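Local coordinates for uncharacterized protein YycE (Bacillus subtilis, PDB 1TWU) that is of unknown function but, as a member of the vicinal oxygen chelate superfamily, is a putative glyoxalase or fosfomycin resistance protein, at the interface of chains A and B. Residues are numbered along the deposited sequence; one frame, centred on the assembly and turned at random. Chains: chain A/B, Hypothetical protein yycE.

The interface of chains A and B. Residues chain A 8-13; chain B 82-84, 133.
One face of the B:Phe83 ring receives the tip of A:Phe8, whose CZ stands 3.9 Å above the plane of the B:Phe83 ring, toward its rim. The planes meet at 70°, an edge-to-face pair that suits two flat, apolar rings, the C-H edge of A:Phe8 pointing at the pi cloud of its partner. A:Phe8 reaches it with CG tucked between its own backbone N and carbonyl carbon (chi1 55°). A:Ile13 runs alongside B:Phe83 in the same direction and brings its CD1 methyl to within 4.1 Å of ring atom CE1 of B:Phe83; a branched, beta-preferring side chain suits this apolar flank of a strand.

On B:Tyr84, CG1 of B:Val82 from the same strand lies over one ring face, toward its rim, while the carbonyl carbon C of A:Gln12 lies at the ring's edge, in its plane. This broad ring offers A:Gln12 a long side to lie along, and glutamine suits it with methylenes ending in a polar amide: CB packs 3.4 Å from CD2 of B:Tyr84, and the extended chain carries OE1 to 4.0 Å from CE2 of B:Tyr84, the amide plane turned 75° from the ring.

Strands 12-18 of chain A and 80-84 of chain B pair antiparallel here, part of a two-fold interface that suggests a dimer. B:Tyr84 N donates to A:Gln12 O at 3.1 Å. The methyl of A:Ala11 adds little bulk beside the neighbouring bond, in which the backbone N of A:Ala11 donates to B:Tyr84 O at 2.8 Å.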
loop_
_atom_site.group_PDB
_atom_site.type_symbol
_atom_site.label_atom_id
_atom_site.label_comp_id
_atom_site.label_asym_id
_atom_site.label_seq_id
_atom_site.Cartn_x
_atom_site.Cartn_y
_atom_site.Cartn_z
ATOM N N PHE A 8 -16.580 8.960 -2.895
ATOM C CA PHE A 8 -17.328 7.801 -2.422
ATOM C C PHE A 8 -17.055 7.445 -0.975
ATOM O O PHE A 8 -16.115 7.942 -0.356
ATOM C CB PHE A 8 -16.993 6.597 -3.294
ATOM C CG PHE A 8 -15.522 6.302 -3.362
ATOM C CD1 PHE A 8 -14.884 5.628 -2.328
ATOM C CD2 PHE A 8 -14.764 6.738 -4.445
ATOM C CE1 PHE A 8 -13.514 5.390 -2.368
ATOM C CE2 PHE A 8 -13.394 6.506 -4.494
ATOM C CZ PHE A 8 -12.770 5.831 -3.452
ATOM N N GLN A 9 -17.888 6.564 -0.443
ATOM C CA GLN A 9 -17.744 6.113 0.930
ATOM C C GLN A 9 -17.050 4.755 0.900
ATOM O O GLN A 9 -17.585 3.783 0.362
ATOM C CB GLN A 9 -19.125 5.999 1.597
ATOM C CG GLN A 9 -19.106 5.498 3.045
ATOM C CD GLN A 9 -18.293 6.392 3.970
ATOM O OE1 GLN A 9 -18.484 7.611 3.993
ATOM N NE2 GLN A 9 -17.387 5.789 4.745
ATOM N N ALA A 10 -15.847 4.699 1.459
ATOM C CA ALA A 10 -15.093 3.454 1.493
ATOM C C ALA A 10 -15.313 2.758 2.821
ATOM O O ALA A 10 -15.123 3.351 3.879
ATOM C CB ALA A 10 -13.607 3.728 1.291
ATOM N N ALA A 11 -15.723 1.499 2.763
ATOM C CA ALA A 11 -15.944 0.723 3.971
ATOM C C ALA A 11 -14.602 0.213 4.504
ATOM O O ALA A 11 -14.361 0.174 5.713
ATOM C CB ALA A 11 -16.863 -0.454 3.667
ATOM N N GLN A 12 -13.713 -0.139 3.585
ATOM C CA GLN A 12 -12.422 -0.693 3.959
ATOM C C GLN A 12 -11.413 -0.427 2.855
ATOM O O GLN A 12 -11.790 -0.057 1.747
ATOM C CB GLN A 12 -12.580 -2.200 4.125
ATOM C CG GLN A 12 -12.032 -2.773 5.386
ATOM C CD GLN A 12 -12.444 -4.217 5.564
ATOM O OE1 GLN A 12 -12.145 -5.077 4.727
ATOM N NE2 GLN A 12 -13.142 -4.496 6.659
ATOM N N ILE A 13 -10.136 -0.619 3.163
ATOM C CA ILE A 13 -9.073 -0.440 2.181
ATOM C C ILE A 13 -8.063 -1.566 2.352
ATOM O O ILE A 13 -7.643 -1.882 3.470
ATOM C CB ILE A 13 -8.356 0.922 2.325
ATOM C CG1 ILE A 13 -9.343 2.052 2.049
ATOM C CG2 ILE A 13 -7.203 1.020 1.322
ATOM C CD1 ILE A 13 -8.722 3.417 2.119
ATOM N N VAL B 82 -7.255 -2.016 -3.065
ATOM C CA VAL B 82 -8.689 -2.253 -3.085
ATOM C C VAL B 82 -9.538 -1.291 -2.259
ATOM O O VAL B 82 -9.303 -1.085 -1.066
ATOM C CB VAL B 82 -9.017 -3.691 -2.623
ATOM C CG1 VAL B 82 -10.488 -3.994 -2.886
ATOM C CG2 VAL B 82 -8.129 -4.693 -3.341
ATOM N N PHE B 83 -10.531 -0.700 -2.917
ATOM C CA PHE B 83 -11.464 0.208 -2.269
ATOM C C PHE B 83 -12.782 -0.548 -2.156
ATOM O O PHE B 83 -13.363 -0.921 -3.174
ATOM C CB PHE B 83 -11.685 1.454 -3.124
ATOM C CG PHE B 83 -10.558 2.451 -3.067
ATOM C CD1 PHE B 83 -10.337 3.208 -1.918
ATOM C CD2 PHE B 83 -9.736 2.656 -4.176
ATOM C CE1 PHE B 83 -9.318 4.158 -1.876
ATOM C CE2 PHE B 83 -8.712 3.602 -4.142
ATOM C CZ PHE B 83 -8.503 4.356 -2.989
ATOM N N TYR B 84 -13.241 -0.797 -0.932
ATOM C CA TYR B 84 -14.516 -1.488 -0.711
ATOM C C TYR B 84 -15.619 -0.435 -0.713
ATOM O O TYR B 84 -15.780 0.308 0.254
ATOM C CB TYR B 84 -14.489 -2.242 0.622
ATOM C CG TYR B 84 -13.653 -3.496 0.553
ATOM C CD1 TYR B 84 -14.155 -4.653 -0.039
ATOM C CD2 TYR B 84 -12.330 -3.502 0.995
ATOM C CE1 TYR B 84 -13.361 -5.787 -0.197
ATOM C CE2 TYR B 84 -11.521 -4.630 0.840
ATOM C CZ TYR B 84 -12.042 -5.769 0.242
ATOM O OH TYR B 84 -11.250 -6.881 0.070
ATOM N N SER B 133 -18.610 -4.283 -1.726
ATOM C CA SER B 133 -18.834 -4.998 -0.479
ATOM C C SER B 133 -18.352 -4.151 0.682
ATOM O O SER B 133 -17.989 -2.993 0.501
ATOM C CB SER B 133 -18.123 -6.360 -0.485
ATOM O OG SER B 133 -16.719 -6.230 -0.386
#